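Local coordinates for protein cellulase (PDB 3WX5) that hydrolyses internal beta-1,4-glucosidic links of cellulose as a family 12 endoglucanase, at residues D71-Y76 against E224-G229; A78-C83 against A218-F223; R109-S114 against G231-D236; R117-Y122 against M143-W148; A165-E170 against Y183-P188. One frame throughout, in Å; residues are numbered along the deposited sequence.

How the contacts relate
Contacts 2 and 4 lie nearest the middle of the chain and are built mostly from buried residues. Contacts 1, 2 and 4 meet in the large curled sheet, around strand 215-225 and its neighbour 117-127. Contact 5 extends that sheet outward through strand 179-185, which runs beside 140-149. Contact 3 belongs to the six-stranded sheet and packs against contacts 1, 2 and 4. Contact 1, also mostly buried, joins a loop to the end of strand 215-225. Chemistry follows place. Contact 2 rests on regular backbone bonds with few side-chain contacts; contact 4 adds a beta bulge and tryptophan packing. Contacts 3 and 5, which are only partly buried, add arginines, acidic residues and bridging waters.

Contact 1 (D71-Y76 against E224-G229); sequences DNVAAY and ELWEGG
V73 sets a methyl group over one face of the W226 indole. Its CG2 lies 3.5 Å from W226 CZ2, in a CH-pi contact with the six-membered ring. W226 CG is anti to its own carbonyl carbon (chi1 -71°), which lays the indole along the 71-76 loop. There NE1 makes a weak bond to D71 O, 3.2 Å away and near the indole plane. The other V73 methyl, CG1, is anti to the backbone N (chi1 175°) and faces L225 O and E224 CB. E224 meets Y76 through carbon: its CG is 3.6 Å from Y76 CD1. The polar ends turn elsewhere, E224 OE1 to N119 ND2 and Y76 OH to A121 O. D71 OD1 forms a salt bridge with R117. Two backbone bonds fix the pairing. A74 N reaches L225 O at 2.8 Å, and L225 N reaches A75 O at 2.8 Å. A74 and A75 thus both face L225, which is a classic beta bulge.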
# COMPACT_ATOMS: atom_id res chain seq x y z
N ASP A 71 5.44 -15.01 11.50
CA ASP A 71 4.84 -14.88 10.19
C ASP A 71 3.66 -13.93 10.16
O ASP A 71 2.90 -13.92 9.21
CB ASP A 71 4.47 -16.23 9.62
CG ASP A 71 5.70 -17.01 9.15
OD1 ASP A 71 6.58 -16.41 8.51
OD2 ASP A 71 5.85 -18.17 9.57
N ASN A 72 3.58 -13.07 11.16
CA ASN A 72 2.59 -11.99 11.23
C ASN A 72 3.25 -10.67 10.85
O ASN A 72 4.31 -10.32 11.39
CB ASN A 72 2.07 -11.85 12.66
CG ASN A 72 1.17 -13.00 13.07
OD1 ASN A 72 0.69 -13.75 12.21
ND2 ASN A 72 0.95 -13.16 14.37
N VAL A 73 2.61 -9.90 9.97
CA VAL A 73 3.13 -8.56 9.65
C VAL A 73 3.19 -7.67 10.91
O VAL A 73 2.21 -7.57 11.66
CB VAL A 73 2.30 -7.86 8.58
CG1 VAL A 73 2.79 -6.40 8.37
CG2 VAL A 73 2.36 -8.66 7.25
N ALA A 74 4.36 -7.10 11.17
CA ALA A 74 4.56 -6.21 12.30
C ALA A 74 4.13 -4.78 11.99
O ALA A 74 3.71 -4.07 12.89
CB ALA A 74 6.06 -6.20 12.72
N ALA A 75 4.31 -4.34 10.74
CA ALA A 75 4.25 -2.91 10.41
C ALA A 75 4.06 -2.77 8.91
O ALA A 75 4.51 -3.61 8.13
CB ALA A 75 5.58 -2.20 10.79
N TYR A 76 3.51 -1.63 8.51
CA TYR A 76 3.45 -1.24 7.09
C TYR A 76 3.65 0.28 7.02
O TYR A 76 2.70 1.04 6.79
CB TYR A 76 2.11 -1.69 6.51
CG TYR A 76 1.89 -1.32 5.03
CD1 TYR A 76 2.72 -1.81 4.03
CD2 TYR A 76 0.83 -0.49 4.66
CE1 TYR A 76 2.48 -1.50 2.65
CE2 TYR A 76 0.60 -0.16 3.31
CZ TYR A 76 1.42 -0.65 2.32
OH TYR A 76 1.20 -0.26 1.01
N GLU A 224 5.53 -4.03 3.87
CA GLU A 224 5.11 -4.84 5.01
C GLU A 224 6.35 -5.45 5.64
O GLU A 224 7.15 -6.10 4.96
CB GLU A 224 4.10 -5.93 4.61
CG GLU A 224 2.77 -5.38 4.07
CD GLU A 224 1.71 -6.47 3.95
OE1 GLU A 224 1.88 -7.42 3.15
OE2 GLU A 224 0.72 -6.41 4.70
N LEU A 225 6.49 -5.28 6.95
CA LEU A 225 7.69 -5.77 7.62
C LEU A 225 7.32 -6.94 8.55
O LEU A 225 6.44 -6.80 9.39
CB LEU A 225 8.32 -4.64 8.44
CG LEU A 225 8.68 -3.42 7.61
CD1 LEU A 225 9.29 -2.36 8.50
CD2 LEU A 225 9.61 -3.80 6.43
N TRP A 226 7.95 -8.10 8.36
CA TRP A 226 7.84 -9.18 9.33
C TRP A 226 9.08 -9.19 10.26
O TRP A 226 8.97 -9.47 11.45
CB TRP A 226 7.73 -10.53 8.64
CG TRP A 226 6.40 -10.80 7.94
CD1 TRP A 226 5.40 -11.63 8.36
CD2 TRP A 226 6.06 -10.40 6.61
NE1 TRP A 226 4.42 -11.72 7.39
CE2 TRP A 226 4.82 -11.00 6.30
CE3 TRP A 226 6.65 -9.54 5.67
CZ2 TRP A 226 4.15 -10.77 5.09
CZ3 TRP A 226 5.99 -9.34 4.45
CH2 TRP A 226 4.77 -9.97 4.17
N GLU A 227 10.25 -8.93 9.68
CA GLU A 227 11.51 -9.04 10.42
C GLU A 227 12.43 -7.96 9.88
O GLU A 227 12.64 -7.87 8.67
CB GLU A 227 12.12 -10.42 10.18
CG GLU A 227 13.02 -10.96 11.27
CD GLU A 227 13.16 -12.48 11.12
OE1 GLU A 227 13.76 -12.89 10.11
OE2 GLU A 227 12.49 -13.27 11.83
N GLY A 228 12.93 -7.08 10.75
CA GLY A 228 13.88 -6.05 10.29
C GLY A 228 13.27 -4.99 9.39
O GLY A 228 12.10 -4.64 9.54
N GLY A 229 14.06 -4.50 8.44
CA GLY A 229 13.55 -3.47 7.52
C GLY A 229 14.45 -2.24 7.40
O GLY A 229 14.27 -1.42 6.49

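Contact 2 (A78-C83 against A218-F223); sequences AIYLGC and AVETGF
I79 N donates to T221 O at 2.8 Å. T221 N returns a bond to I79 O at 2.9 Å. L81 and V219 repeat the exchange, L81 N to V219 O and V219 N to L81 O. Between these pairs Y80 and E220 face each other without backbone hydrogen bonds. Here E220 CA comes 3.1 Å from I79 O in a CA-H...O contact. On the face shared by Y80 and E220, E220 CG packs on Y80 CB at 3.6 Å. E220 OE2 is hydrogen-bonded to H84 ND1. Y80 OH is bound to A87 O. On the other face I79 CG2 meets T221 CG2 at 3.8 Å, and both side chains also touch F237 of the second sheet. G222 lies across from A78 with their CA atoms 4.0 Å apart, and a CB on G222 would clash with A78 CA. A218 CB rests 3.4 Å from C83 O, next to the C83-C88 disulfide. This is regular antiparallel pairing within the curled sheet of a beta-jelly roll, the fold of family 12 glycoside hydrolases.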
# COMPACT_ATOMS: atom_id res chain seq x y z
N ALA A 78 4.17 3.53 5.25
CA ALA A 78 3.53 3.72 3.94
C ALA A 78 3.25 5.19 3.64
O ALA A 78 3.17 6.00 4.54
CB ALA A 78 2.21 2.93 3.88
N ILE A 79 3.05 5.50 2.35
CA ILE A 79 2.61 6.81 1.93
C ILE A 79 1.28 6.60 1.18
O ILE A 79 1.06 5.53 0.59
CB ILE A 79 3.65 7.51 1.02
CG1 ILE A 79 3.13 8.88 0.57
CG2 ILE A 79 4.12 6.61 -0.17
CD1 ILE A 79 4.26 9.83 0.05
N TYR A 80 0.37 7.55 1.30
CA TYR A 80 -0.94 7.36 0.68
C TYR A 80 -1.59 8.64 0.18
O TYR A 80 -1.35 9.74 0.70
CB TYR A 80 -1.89 6.57 1.60
CG TYR A 80 -2.40 7.31 2.82
CD1 TYR A 80 -3.60 8.01 2.78
CD2 TYR A 80 -1.79 7.14 4.07
CE1 TYR A 80 -4.10 8.66 3.92
CE2 TYR A 80 -2.30 7.75 5.22
CZ TYR A 80 -3.45 8.52 5.13
OH TYR A 80 -3.97 9.11 6.27
N LEU A 81 -2.48 8.43 -0.79
CA LEU A 81 -3.50 9.38 -1.18
C LEU A 81 -4.86 8.84 -0.75
O LEU A 81 -5.12 7.64 -0.85
CB LEU A 81 -3.50 9.50 -2.70
CG LEU A 81 -4.56 10.49 -3.20
CD1 LEU A 81 -3.93 11.78 -3.65
CD2 LEU A 81 -5.35 9.84 -4.31
N GLY A 82 -5.72 9.72 -0.22
CA GLY A 82 -7.06 9.31 0.18
C GLY A 82 -7.24 9.25 1.70
O GLY A 82 -6.67 10.06 2.44
N CYS A 83 -8.07 8.30 2.14
CA CYS A 83 -8.55 8.20 3.51
C CYS A 83 -8.19 6.84 4.12
O CYS A 83 -8.73 5.80 3.71
CB CYS A 83 -10.07 8.41 3.58
SG CYS A 83 -10.66 9.99 2.83
N ALA A 218 -8.51 4.63 -0.37
CA ALA A 218 -7.12 4.99 -0.18
C ALA A 218 -6.24 4.23 -1.13
O ALA A 218 -6.44 3.04 -1.31
CB ALA A 218 -6.68 4.67 1.27
N VAL A 219 -5.22 4.90 -1.66
CA VAL A 219 -4.20 4.25 -2.46
C VAL A 219 -2.88 4.48 -1.71
O VAL A 219 -2.42 5.64 -1.60
CB VAL A 219 -4.09 4.90 -3.87
CG1 VAL A 219 -2.97 4.23 -4.70
CG2 VAL A 219 -5.44 4.77 -4.59
N GLU A 220 -2.26 3.38 -1.25
CA GLU A 220 -1.07 3.48 -0.41
C GLU A 220 0.03 2.65 -1.03
O GLU A 220 -0.24 1.69 -1.75
CB GLU A 220 -1.36 2.95 1.01
CG GLU A 220 -2.81 3.11 1.46
CD GLU A 220 -3.03 2.90 2.97
OE1 GLU A 220 -2.15 2.34 3.67
OE2 GLU A 220 -4.07 3.37 3.48
N THR A 221 1.28 2.96 -0.70
CA THR A 221 2.32 1.98 -0.92
C THR A 221 3.37 2.08 0.18
O THR A 221 3.41 3.08 0.90
CB THR A 221 2.98 2.17 -2.30
OG1 THR A 221 3.76 1.01 -2.60
CG2 THR A 221 3.88 3.45 -2.31
N GLY A 222 4.14 1.02 0.37
CA GLY A 222 5.07 0.97 1.51
C GLY A 222 5.66 -0.41 1.62
O GLY A 222 5.69 -1.14 0.62
N PHE A 223 6.03 -0.82 2.83
CA PHE A 223 6.74 -2.09 3.01
C PHE A 223 6.02 -2.83 4.13
O PHE A 223 5.95 -2.32 5.25
CB PHE A 223 8.19 -1.83 3.43
CG PHE A 223 8.95 -0.94 2.46
CD1 PHE A 223 9.47 -1.48 1.29
CD2 PHE A 223 9.05 0.44 2.68
CE1 PHE A 223 10.15 -0.68 0.38
CE2 PHE A 223 9.71 1.27 1.74
CZ PHE A 223 10.28 0.70 0.61

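Contact 3 (R109-S114 against G231-D236); sequences RLTPIS and GLKSSD
Strands 101-111 and 233-243 are antiparallel neighbours in the six-stranded sheet of the beta-jelly roll, and R109 pairs with S235 across them. Their backbones exchange two bonds, and T111 N adds another to K233 O at 2.9 Å. On the partly exposed face the R109 chain bends at its third torsion (chi3 73°). This carries NE to D236 OD2, a salt bridge of 3.1 Å. The oxygen lies in the guanidinium plane, but NE meets it from above the carboxylate plane. S235 OG lies over one face of the same guanidinium. A leucine in place of R109 would probably leave the D236 carboxylate without its charged mate and take the flat cover off S235 OG. A water lies over the strands on this face. It bonds S235 OG at 2.6 Å, T111 OG1 at 2.9 Å and K233 O at 3.1 Å, with a weak bond to R109 O. T111 and K233 point the same way, CB beside CB. On the buried face, S234 OG is bound by W108 NE1. Beyond the paired strands I113 and L232 cross at about a right angle, I113 CG1 lying 3.8 Å from L232 CD2. I113 CG2 presses on the backbone of G231, 3.5 Å from its C atom, where a side chain would be tight.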
# COMPACT_ATOMS: atom_id res chain seq x y z
N ARG A 109 9.29 4.42 -6.53
CA ARG A 109 10.61 3.80 -6.61
C ARG A 109 10.98 3.30 -5.21
O ARG A 109 10.77 4.00 -4.23
CB ARG A 109 11.65 4.81 -7.09
CG ARG A 109 13.06 4.24 -7.22
CD ARG A 109 14.01 5.21 -7.95
NE ARG A 109 14.37 6.35 -7.11
CZ ARG A 109 15.31 6.30 -6.16
NH1 ARG A 109 15.96 5.17 -5.92
NH2 ARG A 109 15.57 7.37 -5.42
N LEU A 110 11.49 2.08 -5.13
CA LEU A 110 11.87 1.54 -3.84
C LEU A 110 13.35 1.17 -3.86
O LEU A 110 13.93 0.82 -4.92
CB LEU A 110 11.00 0.34 -3.51
CG LEU A 110 11.15 -0.84 -4.49
CD1 LEU A 110 11.84 -2.02 -3.84
CD2 LEU A 110 9.82 -1.26 -5.11
N THR A 111 13.97 1.26 -2.70
CA THR A 111 15.34 0.79 -2.54
C THR A 111 15.29 -0.45 -1.64
O THR A 111 14.94 -0.35 -0.46
CB THR A 111 16.22 1.91 -1.93
OG1 THR A 111 16.14 3.08 -2.76
CG2 THR A 111 17.69 1.46 -1.83
N PRO A 112 15.59 -1.63 -2.21
CA PRO A 112 15.56 -2.88 -1.45
C PRO A 112 16.75 -3.02 -0.51
O PRO A 112 17.69 -2.19 -0.55
CB PRO A 112 15.63 -3.96 -2.53
CG PRO A 112 16.22 -3.30 -3.72
CD PRO A 112 16.22 -1.79 -3.53
N ILE A 113 16.67 -3.99 0.40
CA ILE A 113 17.82 -4.33 1.27
C ILE A 113 18.13 -5.82 1.21
O ILE A 113 17.30 -6.60 0.75
CB ILE A 113 17.57 -3.91 2.75
CG1 ILE A 113 16.29 -4.55 3.31
CG2 ILE A 113 17.50 -2.40 2.87
CD1 ILE A 113 16.14 -4.32 4.83
N SER A 114 19.30 -6.21 1.73
CA SER A 114 19.77 -7.60 1.67
C SER A 114 19.62 -8.32 2.99
O SER A 114 20.46 -9.16 3.34
CB SER A 114 21.25 -7.63 1.31
OG SER A 114 21.39 -7.40 -0.07
N GLY A 231 16.78 0.56 6.44
CA GLY A 231 17.37 0.88 5.14
C GLY A 231 16.46 0.81 3.92
O GLY A 231 16.79 1.38 2.87
N LEU A 232 15.29 0.19 4.05
CA LEU A 232 14.31 0.24 2.95
C LEU A 232 13.89 1.69 2.73
O LEU A 232 13.63 2.41 3.68
CB LEU A 232 13.08 -0.61 3.27
CG LEU A 232 13.30 -2.14 3.23
CD1 LEU A 232 12.14 -2.84 4.01
CD2 LEU A 232 13.35 -2.61 1.78
N LYS A 233 13.79 2.10 1.47
CA LYS A 233 13.46 3.50 1.18
C LYS A 233 12.35 3.57 0.14
O LYS A 233 12.39 2.88 -0.87
CB LYS A 233 14.70 4.24 0.63
CG LYS A 233 14.47 5.76 0.45
CD LYS A 233 15.79 6.51 0.14
CE LYS A 233 15.58 8.01 -0.09
NZ LYS A 233 15.13 8.78 1.12
N SER A 234 11.43 4.50 0.35
CA SER A 234 10.32 4.78 -0.58
C SER A 234 10.59 6.16 -1.20
O SER A 234 10.80 7.12 -0.46
CB SER A 234 9.01 4.79 0.22
OG SER A 234 7.88 5.34 -0.48
N SER A 235 10.59 6.25 -2.54
CA SER A 235 10.87 7.52 -3.25
C SER A 235 9.91 7.81 -4.40
O SER A 235 9.39 6.89 -5.02
CB SER A 235 12.30 7.48 -3.82
OG SER A 235 13.22 7.18 -2.78
N ASP A 236 9.74 9.09 -4.73
CA ASP A 236 9.16 9.48 -6.02
C ASP A 236 7.71 9.01 -6.17
O ASP A 236 7.27 8.67 -7.27
CB ASP A 236 9.97 8.87 -7.19
CG ASP A 236 11.46 9.28 -7.19
OD1 ASP A 236 11.81 10.39 -6.72
OD2 ASP A 236 12.26 8.48 -7.72
O HOH W 1 13.68 4.61 -3.07

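Contact 4 (R117-Y122 against M143-W148); sequences RWNAAY and MIWLNW
N119 CG stands between its backbone N and carbonyl carbon (chi1 70°), and W145 CG is anti to its carbonyl carbon (chi1 -70°). Together these torsions bring the N119 amide over the centre of the W145 indole. N119 ND2 is 3.2 Å from W145 CE2, with the amide plane tilted steeply to the ring. The same ND2 is hydrogen-bonded to E224 OE1, which fixes the turn of the amide. W145 NE1 makes a weak bond to M143 SD at 3.5 Å, and A121 CB packs 3.7 Å from W145 CD1. An alanine in place of W145 would probably leave the N119 amide without its aromatic partner, M143 SD without its N-H and a gap beside A121 CB. The two strands are neighbours in the curled sheet of the jelly roll, and a classic beta bulge interrupts their pairing. L146 and N147 both face A120. A120 O takes L146 N at 2.8 Å and N147 N only weakly. A120 N donates to N147 O. From the bulge, L146 sends CD1 to the edge of the Y122 ring, 4.0 Å from Y122 CE1, while Y122 OH is bound to S106 OG. At the other end the W118 ring turns one face to the W148 backbone. W118 CZ3 is 3.6 Å from W148 CA, and W118 NE1 donates to S115 O.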
# COMPACT_ATOMS: atom_id res chain seq x y z
N ARG A 117 12.81 -9.76 6.55
CA ARG A 117 11.72 -10.40 5.85
C ARG A 117 10.64 -9.34 5.67
O ARG A 117 10.14 -8.78 6.66
CB ARG A 117 11.19 -11.57 6.69
CG ARG A 117 12.29 -12.61 6.99
CD ARG A 117 11.70 -13.87 7.65
NE ARG A 117 10.94 -14.62 6.65
CZ ARG A 117 9.66 -14.97 6.77
NH1 ARG A 117 8.99 -14.69 7.89
NH2 ARG A 117 9.06 -15.61 5.77
N TRP A 118 10.38 -8.97 4.42
CA TRP A 118 9.59 -7.77 4.09
C TRP A 118 9.12 -7.86 2.65
O TRP A 118 9.56 -8.74 1.88
CB TRP A 118 10.43 -6.48 4.26
CG TRP A 118 11.76 -6.54 3.51
CD1 TRP A 118 12.99 -6.89 4.03
CD2 TRP A 118 11.99 -6.25 2.12
NE1 TRP A 118 13.94 -6.88 3.05
CE2 TRP A 118 13.36 -6.50 1.86
CE3 TRP A 118 11.18 -5.79 1.07
CZ2 TRP A 118 13.92 -6.36 0.59
CZ3 TRP A 118 11.75 -5.63 -0.22
CH2 TRP A 118 13.12 -5.92 -0.43
N ASN A 119 8.14 -7.03 2.31
CA ASN A 119 7.78 -6.84 0.91
C ASN A 119 7.69 -5.35 0.62
O ASN A 119 7.78 -4.54 1.56
CB ASN A 119 6.46 -7.55 0.58
CG ASN A 119 5.24 -6.90 1.24
OD1 ASN A 119 5.20 -5.69 1.48
ND2 ASN A 119 4.17 -7.69 1.39
N ALA A 120 7.66 -4.99 -0.67
CA ALA A 120 7.38 -3.62 -1.08
C ALA A 120 6.12 -3.70 -1.93
O ALA A 120 6.08 -4.47 -2.88
CB ALA A 120 8.56 -3.06 -1.94
N ALA A 121 5.06 -3.02 -1.51
CA ALA A 121 3.72 -3.36 -1.99
C ALA A 121 2.76 -2.18 -1.89
O ALA A 121 2.75 -1.46 -0.88
CB ALA A 121 3.16 -4.57 -1.24
N TYR A 122 1.95 -2.00 -2.93
CA TYR A 122 0.79 -1.11 -2.84
C TYR A 122 -0.26 -1.80 -1.95
O TYR A 122 -0.31 -3.03 -1.88
CB TYR A 122 0.21 -0.91 -4.24
CG TYR A 122 0.93 0.14 -5.05
CD1 TYR A 122 2.10 -0.17 -5.74
CD2 TYR A 122 0.49 1.44 -5.06
CE1 TYR A 122 2.75 0.81 -6.49
CE2 TYR A 122 1.11 2.41 -5.81
CZ TYR A 122 2.27 2.09 -6.49
OH TYR A 122 2.92 3.06 -7.24
N MET A 143 -3.68 -5.63 -2.78
CA MET A 143 -2.25 -5.39 -2.70
C MET A 143 -1.58 -5.67 -4.05
O MET A 143 -1.99 -6.57 -4.79
CB MET A 143 -1.61 -6.30 -1.64
CG MET A 143 -2.22 -6.23 -0.24
SD MET A 143 -0.98 -6.68 1.03
CE MET A 143 0.07 -5.20 1.13
N ILE A 144 -0.44 -5.01 -4.26
CA ILE A 144 0.36 -5.25 -5.46
C ILE A 144 1.80 -5.33 -5.00
O ILE A 144 2.37 -4.32 -4.59
CB ILE A 144 0.25 -4.11 -6.47
CG1 ILE A 144 -1.22 -3.96 -6.90
CG2 ILE A 144 1.11 -4.45 -7.71
CD1 ILE A 144 -1.52 -2.70 -7.72
N TRP A 145 2.34 -6.55 -4.98
CA TRP A 145 3.66 -6.80 -4.40
C TRP A 145 4.70 -6.69 -5.53
O TRP A 145 4.62 -7.42 -6.52
CB TRP A 145 3.74 -8.22 -3.81
CG TRP A 145 2.92 -8.48 -2.54
CD1 TRP A 145 1.74 -7.87 -2.17
CD2 TRP A 145 3.24 -9.42 -1.51
NE1 TRP A 145 1.33 -8.37 -0.93
CE2 TRP A 145 2.21 -9.36 -0.54
CE3 TRP A 145 4.27 -10.36 -1.34
CZ2 TRP A 145 2.23 -10.12 0.63
CZ3 TRP A 145 4.27 -11.17 -0.18
CH2 TRP A 145 3.25 -11.06 0.77
N LEU A 146 5.67 -5.81 -5.35
CA LEU A 146 6.67 -5.52 -6.38
C LEU A 146 8.03 -6.14 -6.08
O LEU A 146 8.81 -6.44 -7.00
CB LEU A 146 6.85 -4.00 -6.54
CG LEU A 146 5.55 -3.27 -6.91
CD1 LEU A 146 5.79 -1.78 -6.87
CD2 LEU A 146 5.03 -3.72 -8.31
N ASN A 147 8.30 -6.35 -4.80
CA ASN A 147 9.62 -6.83 -4.37
C ASN A 147 9.50 -7.33 -2.92
O ASN A 147 8.48 -7.11 -2.26
CB ASN A 147 10.66 -5.68 -4.49
CG ASN A 147 12.06 -6.16 -4.83
OD1 ASN A 147 12.80 -5.53 -5.63
ND2 ASN A 147 12.46 -7.27 -4.22
N TRP A 148 10.45 -8.13 -2.47
CA TRP A 148 10.32 -8.80 -1.16
C TRP A 148 11.61 -9.55 -0.86
O TRP A 148 12.47 -9.68 -1.72
CB TRP A 148 9.16 -9.80 -1.16
CG TRP A 148 9.36 -10.91 -2.16
CD1 TRP A 148 10.08 -12.07 -1.99
CD2 TRP A 148 8.84 -10.95 -3.50
NE1 TRP A 148 10.04 -12.84 -3.13
CE2 TRP A 148 9.31 -12.16 -4.09
CE3 TRP A 148 8.07 -10.07 -4.27
CZ2 TRP A 148 9.04 -12.49 -5.41
CZ3 TRP A 148 7.82 -10.39 -5.60
CH2 TRP A 148 8.32 -11.60 -6.16

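Contact 5 (A165-E170 against Y183-P188); sequences AGATWE and YRRTTP
The W169 indole carries R185 on one face, with R185 CG 3.8 Å from the centroid of the six-membered ring in a CH-pi contact. R185 CB is closer still to the rim, 3.4 Å from W169 CZ3. The setting is a beta hairpin, strands 167-175 and 179-185, on the outer part of the curled sheet. The guanidinium of R185 has A167 CB over one face and T187 O at its edge, bonded to NH1 at 3.0 Å. With R185 CZ 5.8 Å from the same W169 centroid, any cation-pi attraction is weak at most. W169 CB sits at the edge of the Y183 ring. F200 of helix 197-206 meets the W169 and Y183 rings edge-to-face. Two bonds join E170 and R184 through their backbones, and T186 N donates to T168 O at 3.0 Å. R185 CG is anti to the backbone N (chi1 -153°), and the chain then runs extended across the indole. E170 and R184 lie side by side on the other face of the hairpin. E170 OE1 lies 3.6 Å from R184 CD, and the charged groups do not touch. A water bonds E170 OE1 and, weakly, R184 NH1. E170 OE1 also takes W172 NE1, and R184 NH2 donates to V152 O. A second water joins E170 OE2 to R185 O, 2.8 Å from each. T168 CG2 and T186 CG2 press together at 3.2 Å, tight for two methyl groups.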
# COMPACT_ATOMS: atom_id res chain seq x y z
N ALA A 165 -1.36 -4.60 -16.82
CA ALA A 165 -0.61 -3.35 -16.61
C ALA A 165 0.82 -3.46 -17.13
O ALA A 165 1.71 -2.78 -16.63
CB ALA A 165 -0.60 -2.95 -15.11
N GLY A 166 1.06 -4.40 -18.04
CA GLY A 166 2.35 -4.46 -18.71
C GLY A 166 3.28 -5.50 -18.09
O GLY A 166 4.47 -5.52 -18.39
N ALA A 167 2.75 -6.32 -17.19
CA ALA A 167 3.54 -7.36 -16.53
C ALA A 167 2.65 -8.52 -16.15
O ALA A 167 1.47 -8.53 -16.51
CB ALA A 167 4.23 -6.78 -15.28
N THR A 168 3.26 -9.54 -15.54
CA THR A 168 2.60 -10.78 -15.16
C THR A 168 2.57 -10.89 -13.63
O THR A 168 3.57 -10.53 -12.97
CB THR A 168 3.39 -11.98 -15.78
OG1 THR A 168 3.22 -11.89 -17.21
CG2 THR A 168 2.80 -13.29 -15.35
N TRP A 169 1.46 -11.41 -13.09
CA TRP A 169 1.20 -11.45 -11.64
C TRP A 169 0.55 -12.77 -11.22
O TRP A 169 -0.36 -13.25 -11.87
CB TRP A 169 0.28 -10.29 -11.21
CG TRP A 169 0.67 -8.95 -11.86
CD1 TRP A 169 0.35 -8.53 -13.13
CD2 TRP A 169 1.50 -7.91 -11.29
NE1 TRP A 169 0.99 -7.33 -13.41
CE2 TRP A 169 1.68 -6.92 -12.30
CE3 TRP A 169 2.08 -7.71 -10.03
CZ2 TRP A 169 2.37 -5.72 -12.05
CZ3 TRP A 169 2.83 -6.55 -9.83
CH2 TRP A 169 2.98 -5.58 -10.84
N GLU A 170 0.96 -13.26 -10.06
CA GLU A 170 0.19 -14.24 -9.28
C GLU A 170 -0.99 -13.58 -8.62
O GLU A 170 -0.83 -12.51 -8.02
CB GLU A 170 1.07 -14.82 -8.17
CG GLU A 170 2.40 -15.42 -8.69
CD GLU A 170 3.30 -15.87 -7.57
OE1 GLU A 170 2.86 -15.85 -6.42
OE2 GLU A 170 4.48 -16.21 -7.83
N TYR A 183 -1.71 -9.17 -5.74
CA TYR A 183 -1.06 -9.47 -7.02
C TYR A 183 0.43 -9.44 -6.78
O TYR A 183 0.98 -8.39 -6.50
CB TYR A 183 -1.43 -8.43 -8.08
CG TYR A 183 -2.92 -8.46 -8.41
CD1 TYR A 183 -3.84 -7.76 -7.62
CD2 TYR A 183 -3.41 -9.25 -9.46
CE1 TYR A 183 -5.22 -7.82 -7.89
CE2 TYR A 183 -4.79 -9.30 -9.75
CZ TYR A 183 -5.68 -8.58 -8.96
OH TYR A 183 -7.05 -8.71 -9.14
N ARG A 184 1.09 -10.59 -6.91
CA ARG A 184 2.52 -10.64 -6.67
C ARG A 184 3.21 -10.71 -8.02
O ARG A 184 3.04 -11.69 -8.75
CB ARG A 184 2.87 -11.89 -5.84
CG ARG A 184 4.34 -11.93 -5.42
CD ARG A 184 4.73 -13.26 -4.75
NE ARG A 184 5.88 -13.01 -3.89
CZ ARG A 184 6.12 -13.66 -2.74
NH1 ARG A 184 5.35 -14.68 -2.38
NH2 ARG A 184 7.13 -13.26 -1.96
N ARG A 185 4.11 -9.77 -8.30
CA ARG A 185 4.74 -9.73 -9.64
C ARG A 185 5.55 -11.02 -9.81
O ARG A 185 6.13 -11.50 -8.83
CB ARG A 185 5.66 -8.52 -9.77
CG ARG A 185 5.81 -8.04 -11.21
CD ARG A 185 6.66 -6.76 -11.24
NE ARG A 185 6.71 -6.13 -12.56
CZ ARG A 185 7.46 -6.55 -13.57
NH1 ARG A 185 8.28 -7.60 -13.41
NH2 ARG A 185 7.49 -5.84 -14.70
N THR A 186 5.55 -11.60 -11.00
CA THR A 186 6.23 -12.90 -11.21
C THR A 186 7.74 -12.74 -11.13
O THR A 186 8.47 -13.71 -10.86
CB THR A 186 5.84 -13.56 -12.56
OG1 THR A 186 6.12 -12.66 -13.62
CG2 THR A 186 4.34 -13.90 -12.60
N THR A 187 8.24 -11.54 -11.46
CA THR A 187 9.59 -11.15 -11.06
C THR A 187 9.63 -9.78 -10.40
O THR A 187 8.86 -8.89 -10.78
CB THR A 187 10.59 -11.14 -12.26
OG1 THR A 187 10.15 -10.20 -13.23
CG2 THR A 187 10.65 -12.53 -12.91
N PRO A 188 10.52 -9.60 -9.42
CA PRO A 188 10.52 -8.34 -8.65
C PRO A 188 11.07 -7.16 -9.46
O PRO A 188 11.84 -7.37 -10.39
CB PRO A 188 11.41 -8.66 -7.44
CG PRO A 188 12.21 -9.90 -7.84
CD PRO A 188 11.46 -10.63 -8.90
O HOH W 2 6.31 -14.14 -7.97
O HOH W 3 4.56 -16.48 -4.40